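Local coordinates for arylsulfatase (Pseudoalteromonas sp. MB47, PDB 7AJ0) that hydrolyses sulfate esters of fucoidan as an exo-acting, thermostable sulfatase and assembles into an unusual hexamer, at the interface of chains A and B and the interface of chains A and C. Numbering follows the deposited sequence. Chains: chain A/B/C, Arylsulfatase.

Contact 1: the interface of chains A and B. Residues chain A 92, 94, 370, 372; chain B 68, 74-75.
A:Thr94, A:Val370 and A:Asn372 meet B:Ala74 and B:Ala75 where two copies of this sulfatase-family enzyme pack about a two-fold axis. The 3-10 helix 73-76 of chain B lies against strands 91-93 and 369-371 of chain A and the residues just after them. Small groups make the tight half. CB of A:Thr94 sits 3.8 Å from CB of B:Ala75, and its methyl CG2 flanks the same alanine. CG1 of A:Val370 reaches CB of B:Ala74 at 4.0 Å. Beside them A:Asn372 offers a face of its carboxamide: with CG anti to the backbone N (chi1 -159°), the flat group lies beneath the carbonyl O of B:Ala74, which stands 3.3 Å from CG, a packing contact and not a hydrogen bond. Within chain A the hydroxyl OG1 of A:Thr94 gives a 2.7 Å hydrogen bond to OD1 of A:Asn372; it comes in above the carbonyl plane, 40° out of it, and should restrain the rotation of the amide.

The other side is looser and wet. A:Arg92, its chain bent at chi3 (66°), lays its guanidinium under CG1 of A:Val370, which touches one face towards the rim. Water 1 lies in plane at the edge, 3.1 Å from NH1 and 3.2 Å from NH2 of A:Arg92, and passes the contact on to the carbonyl O of B:Gly68 at 3.1 Å. NH2 of A:Arg92 itself stays 3.8 Å from O of B:Gly68.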
loop_
_atom_site.group_PDB
_atom_site.type_symbol
_atom_site.label_atom_id
_atom_site.label_comp_id
_atom_site.label_asym_id
_atom_site.label_seq_id
_atom_site.Cartn_x
_atom_site.Cartn_y
_atom_site.Cartn_z
ATOM N N ARG A 92 14.309 -29.671 22.593
ATOM C CA ARG A 92 13.583 -28.895 21.597
ATOM C C ARG A 92 14.445 -27.711 21.175
ATOM O O ARG A 92 14.817 -26.879 22.009
ATOM C CB ARG A 92 12.239 -28.418 22.144
ATOM C CG ARG A 92 11.434 -27.603 21.146
ATOM C CD ARG A 92 9.978 -27.490 21.557
ATOM N NE ARG A 92 9.796 -26.718 22.785
ATOM C CZ ARG A 92 9.665 -25.394 22.827
ATOM N NH1 ARG A 92 9.706 -24.681 21.709
ATOM N NH2 ARG A 92 9.497 -24.783 23.991
ATOM N N THR A 94 14.837 -24.266 19.210
ATOM C CA THR A 94 14.005 -23.155 18.775
ATOM C C THR A 94 14.668 -22.289 17.710
ATOM O O THR A 94 14.035 -21.349 17.219
ATOM C CB THR A 94 13.617 -22.280 19.976
ATOM O OG1 THR A 94 14.791 -21.902 20.706
ATOM C CG2 THR A 94 12.676 -23.030 20.902
ATOM N N VAL A 370 15.093 -26.957 26.314
ATOM C CA VAL A 370 14.756 -26.030 25.240
ATOM C C VAL A 370 15.991 -25.170 25.006
ATOM O O VAL A 370 16.434 -24.453 25.913
ATOM C CB VAL A 370 13.532 -25.169 25.576
ATOM C CG1 VAL A 370 13.047 -24.444 24.330
ATOM C CG2 VAL A 370 12.422 -26.027 26.157
ATOM N N ASN A 372 18.088 -22.550 22.280
ATOM C CA ASN A 372 17.970 -21.629 21.159
ATOM C C ASN A 372 19.264 -21.517 20.356
ATOM O O ASN A 372 19.416 -20.580 19.565
ATOM C CB ASN A 372 17.540 -20.250 21.666
ATOM C CG ASN A 372 16.907 -19.396 20.581
ATOM O OD1 ASN A 372 16.297 -19.912 19.645
ATOM N ND2 ASN A 372 17.047 -18.082 20.706
ATOM N N GLY B 68 7.082 -19.873 27.508
ATOM C CA GLY B 68 7.713 -20.931 26.737
ATOM C C GLY B 68 6.728 -21.971 26.237
ATOM O O GLY B 68 6.797 -22.398 25.081
ATOM N N ALA B 74 12.433 -19.401 25.600
ATOM C CA ALA B 74 13.781 -19.427 25.048
ATOM C C ALA B 74 13.817 -19.011 23.585
ATOM O O ALA B 74 14.867 -18.572 23.105
ATOM C CB ALA B 74 14.384 -20.824 25.209
ATOM N N ALA B 75 12.700 -19.135 22.865
ATOM C CA ALA B 75 12.680 -18.754 21.458
ATOM C C ALA B 75 12.743 -17.245 21.267
ATOM O O ALA B 75 13.077 -16.785 20.169
ATOM C CB ALA B 75 11.429 -19.314 20.779
HETATM O O HOH W 1 8.844 -21.937 22.808
#

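Contact 2: the interface of chains A and C. Residues chain A 13-14, 487; chain C 207-208, 211.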
loop_
_atom_site.group_PDB
_atom_site.type_symbol
_atom_site.label_atom_id
_atom_site.label_comp_id
_atom_site.label_asym_id
_atom_site.label_seq_id
_atom_site.Cartn_x
_atom_site.Cartn_y
_atom_site.Cartn_z
ATOM N N VAL A 13 37.691 -9.405 17.439
ATOM C CA VAL A 13 37.168 -9.544 18.791
ATOM C C VAL A 13 35.918 -10.410 18.863
ATOM O O VAL A 13 35.543 -10.850 19.957
ATOM C CB VAL A 13 36.855 -8.160 19.391
ATOM C CG1 VAL A 13 38.005 -7.195 19.144
ATOM C CG2 VAL A 13 35.557 -7.604 18.812
ATOM N N PHE A 14 35.262 -10.673 17.735
ATOM C CA PHE A 14 33.978 -11.363 17.741
ATOM C C PHE A 14 34.063 -12.824 17.320
ATOM O O PHE A 14 33.349 -13.663 17.879
ATOM C CB PHE A 14 32.987 -10.636 16.821
ATOM C CG PHE A 14 32.515 -9.318 17.361
ATOM C CD1 PHE A 14 31.652 -9.271 18.444
ATOM C CD2 PHE A 14 32.928 -8.128 16.785
ATOM C CE1 PHE A 14 31.215 -8.061 18.946
ATOM C CE2 PHE A 14 32.494 -6.915 17.283
ATOM C CZ PHE A 14 31.637 -6.881 18.365
ATOM N N TRP A 487 27.977 -1.484 16.357
ATOM C CA TRP A 487 29.098 -2.286 16.832
ATOM C C TRP A 487 29.190 -3.620 16.101
ATOM O O TRP A 487 30.286 -4.176 15.968
ATOM C CB TRP A 487 28.974 -2.522 18.340
ATOM C CG TRP A 487 27.674 -3.145 18.741
ATOM C CD1 TRP A 487 26.567 -2.500 19.207
ATOM C CD2 TRP A 487 27.341 -4.537 18.703
ATOM N NE1 TRP A 487 25.565 -3.403 19.464
ATOM C CE2 TRP A 487 26.015 -4.661 19.163
ATOM C CE3 TRP A 487 28.036 -5.690 18.326
ATOM C CZ2 TRP A 487 25.370 -5.891 19.256
ATOM C CZ3 TRP A 487 27.393 -6.910 18.419
ATOM C CH2 TRP A 487 26.074 -7.001 18.881
ATOM N N LYS C 207 33.262 -8.125 24.400
ATOM C CA LYS C 207 33.795 -8.178 23.043
ATOM C C LYS C 207 33.633 -6.841 22.329
ATOM O O LYS C 207 34.588 -6.322 21.742
ATOM C CB LYS C 207 33.100 -9.284 22.248
ATOM C CG LYS C 207 33.482 -10.688 22.670
ATOM C CD LYS C 207 32.663 -11.732 21.927
ATOM C CE LYS C 207 33.138 -13.138 22.262
ATOM N NZ LYS C 207 32.211 -14.183 21.744
ATOM N N ALA C 208 32.428 -6.269 22.373
ATOM C CA ALA C 208 32.151 -5.072 21.587
ATOM C C ALA C 208 32.932 -3.863 22.086
ATOM O O ALA C 208 33.332 -3.015 21.281
ATOM C CB ALA C 208 30.650 -4.774 21.603
ATOM N N LEU C 211 36.479 -2.354 20.889
ATOM C CA LEU C 211 36.550 -1.395 19.794
ATOM C C LEU C 211 35.943 -0.047 20.170
ATOM O O LEU C 211 35.626 0.757 19.287
ATOM C CB LEU C 211 35.855 -1.972 18.560
ATOM C CG LEU C 211 36.451 -3.296 18.075
ATOM C CD1 LEU C 211 35.525 -3.984 17.088
ATOM C CD2 LEU C 211 37.825 -3.069 17.452
#
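A:Val13 and A:Phe14, near the N-terminal end of the modelled chain, lie over the last turn of helix 202-208 in chain C and the short 3-10 helix 209-211 that follows.

Apolar packing comes first. The ring of A:Phe14 turns one face towards the helix: CB of C:Lys207 lies on that side of the ring plane but outside the rim, 4.0 Å from CE1 of A:Phe14, while the tip atom CZ meets CA of C:Ala208 at 3.7 Å from a tilted direction, beyond the rim. CG2 of A:Val13 sits over the same face, toward the rim, and also reaches CD1 of C:Leu211 at 4.0 Å, where the two side chains cross obliquely. With chi1 at -46°, CG2 takes the crowded position between backbone N and carbonyl carbon, which turns it towards the A:Phe14 ring and C:Leu211. A:Trp487 adds a looser border, CE3 being 4.3 Å from CB of C:Ala208.

Contacts of carbon with backbone carbonyls form the second kind. CG2 of A:Val13 presses on the carbonyl O of C:Lys207 at 3.3 Å. In return the methylenes of C:Lys207, extended beyond CG, run alongside the carbonyl O of A:Val13, with CG at 3.4 Å and CD at 3.6 Å.

Direct polar bonding does not occur between the two sides here: the side-chain amine NZ of C:Lys207 ends 4.1 Å from the carbonyl O of A:Phe14. The patch is likely to clasp the N-terminal segment of one subunit against its neighbour in the hexamer, by packing alone.

Contact 3: the interface of chains A and C. Residues chain A 483-484, 486-487; chain C 184-185, 188, 195.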
loop_
_atom_site.group_PDB
_atom_site.type_symbol
_atom_site.label_atom_id
_atom_site.label_comp_id
_atom_site.label_asym_id
_atom_site.label_seq_id
_atom_site.Cartn_x
_atom_site.Cartn_y
_atom_site.Cartn_z
ATOM N N GLN A 483 20.650 1.099 13.488
ATOM C CA GLN A 483 20.356 2.001 14.597
ATOM C C GLN A 483 20.921 1.482 15.915
ATOM O O GLN A 483 21.480 2.253 16.703
ATOM C CB GLN A 483 18.847 2.214 14.720
ATOM C CG GLN A 483 18.473 3.449 15.519
ATOM C CD GLN A 483 16.994 3.520 15.834
ATOM O OE1 GLN A 483 16.240 2.593 15.541
ATOM N NE2 GLN A 483 16.570 4.626 16.436
ATOM N N TYR A 484 20.775 0.183 16.177
ATOM C CA TYR A 484 21.222 -0.412 17.430
ATOM C C TYR A 484 22.327 -1.439 17.214
ATOM O O TYR A 484 22.598 -2.248 18.106
ATOM C CB TYR A 484 20.050 -1.072 18.160
ATOM C CG TYR A 484 18.869 -0.164 18.395
ATOM C CD1 TYR A 484 18.921 0.843 19.350
ATOM C CD2 TYR A 484 17.694 -0.321 17.671
ATOM C CE1 TYR A 484 17.837 1.675 19.572
ATOM C CE2 TYR A 484 16.606 0.506 17.885
ATOM C CZ TYR A 484 16.682 1.501 18.836
ATOM O OH TYR A 484 15.598 2.321 19.050
ATOM N N GLU A 486 25.525 -0.750 15.267
ATOM C CA GLU A 486 26.744 -0.218 14.669
ATOM C C GLU A 486 27.964 -1.021 15.104
ATOM O O GLU A 486 28.898 -1.221 14.318
ATOM C CB GLU A 486 26.925 1.253 15.039
ATOM C CG GLU A 486 26.004 2.205 14.296
ATOM C CD GLU A 486 26.423 3.659 14.445
ATOM O OE1 GLU A 486 27.435 3.928 15.130
ATOM O OE2 GLU A 486 25.742 4.536 13.871
ATOM N N TRP A 487 27.977 -1.484 16.357
ATOM C CA TRP A 487 29.098 -2.286 16.832
ATOM C C TRP A 487 29.190 -3.620 16.101
ATOM O O TRP A 487 30.286 -4.176 15.968
ATOM C CB TRP A 487 28.974 -2.522 18.340
ATOM C CG TRP A 487 27.674 -3.145 18.741
ATOM C CD1 TRP A 487 26.567 -2.500 19.207
ATOM C CD2 TRP A 487 27.341 -4.537 18.703
ATOM N NE1 TRP A 487 25.565 -3.403 19.464
ATOM C CE2 TRP A 487 26.015 -4.661 19.163
ATOM C CE3 TRP A 487 28.036 -5.690 18.326
ATOM C CZ2 TRP A 487 25.370 -5.891 19.256
ATOM C CZ3 TRP A 487 27.393 -6.910 18.419
ATOM C CH2 TRP A 487 26.074 -7.001 18.881
ATOM N N SER C 184 27.718 8.536 17.306
ATOM C CA SER C 184 27.014 7.312 17.673
ATOM C C SER C 184 27.967 6.190 18.062
ATOM O O SER C 184 27.565 5.271 18.786
ATOM C CB SER C 184 26.116 6.855 16.521
ATOM O OG SER C 184 26.847 6.740 15.312
ATOM N N ASP C 185 29.218 6.240 17.599
ATOM C CA ASP C 185 30.203 5.250 18.020
ATOM C C ASP C 185 30.509 5.372 19.508
ATOM O O ASP C 185 30.778 4.360 20.168
ATOM C CB ASP C 185 31.480 5.406 17.191
ATOM C CG ASP C 185 32.461 4.259 17.393
ATOM O OD1 ASP C 185 32.035 3.168 17.829
ATOM O OD2 ASP C 185 33.664 4.453 17.118
ATOM N N GLN C 188 26.896 4.677 21.930
ATOM C CA GLN C 188 26.407 3.307 22.028
ATOM C C GLN C 188 27.050 2.547 23.183
ATOM O O GLN C 188 26.535 1.496 23.576
ATOM C CB GLN C 188 26.647 2.557 20.716
ATOM C CG GLN C 188 28.106 2.277 20.395
ATOM C CD GLN C 188 28.279 1.536 19.079
ATOM O OE1 GLN C 188 27.364 0.857 18.610
ATOM N NE2 GLN C 188 29.454 1.671 18.475
ATOM N N TYR C 195 20.842 0.737 24.385
ATOM C CA TYR C 195 21.634 -0.307 23.747
ATOM C C TYR C 195 21.787 -1.509 24.673
ATOM O O TYR C 195 22.827 -2.172 24.701
ATOM C CB TYR C 195 22.999 0.240 23.333
ATOM C CG TYR C 195 22.915 1.444 22.422
ATOM C CD1 TYR C 195 22.870 1.292 21.045
ATOM C CD2 TYR C 195 22.875 2.733 22.939
ATOM C CE1 TYR C 195 22.790 2.386 20.207
ATOM C CE2 TYR C 195 22.795 3.836 22.108
ATOM C CZ TYR C 195 22.753 3.656 20.743
ATOM O OH TYR C 195 22.674 4.742 19.904
HETATM O O HOH W 2 24.533 1.070 17.599
#
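The 3-10 helix 481-484 of chain A and the loop after it face helix 183-187 of chain C and the residues beyond, within this sulfatase hexamer; A:Glu486 and C:Ser184 make the polar grip. The serine hydroxyl OG stands before the carboxylate and gives a hydrogen bond to OE2 of A:Glu486 at 2.9 Å, on the syn lone pair; a second bond, to OE1, is weak. The glutamate chain is extended beyond CG (chi2 -167°), which carries the carboxylate across to the helix. An alanine in place of A:Glu486 would probably leave the hydroxyl of C:Ser184 without its acceptor and open a gap beside the helix.

C:Gln188 reaches over next to it. OE1 of C:Gln188 lies in plane at the edge of the A:Trp487 indole, 3.5 Å from CD1, with amide and ring planes 49° apart. OE1 of C:Gln188 also stands 3.3 Å from the backbone N of A:Trp487, close, but not a hydrogen bond. Water 2 does tie it in, lying 3.0 Å from OE1 of C:Gln188 and 3.1 Å from the backbone N of A:Glu486. At its other end the amide N may be lightly steadied by two weak bonds, NE2 to the carbonyl O and OD1 of C:Asp185. CA of C:Gln188 also rests over the centre of the C:Tyr195 ring, 3.6 Å above its plane, while CE1 of that ring points at the carbonyl O of A:Gln483 from 3.7 Å.

Contacts 2 and 3 belong to one interface: the centres of their C-alpha atoms are about 12 Å apart, and A:Trp487 serves both, its benzo ring bordering contact 2 near CE3 and its pyrrole edge contact 3. Here chain A contributes its N-terminal segment and residues between 483 and 487, whereas chain C contributes residues from helix 183-187 through to the 3-10 helix 209-211. Between C-alpha centres, contact 1 lies about 26 Å from contact 2 and 28 Å from contact 3. One subunit thus holds different neighbours through separate surfaces, A-B two-fold symmetric, A-C not exactly so, which together are likely to build the hexamer.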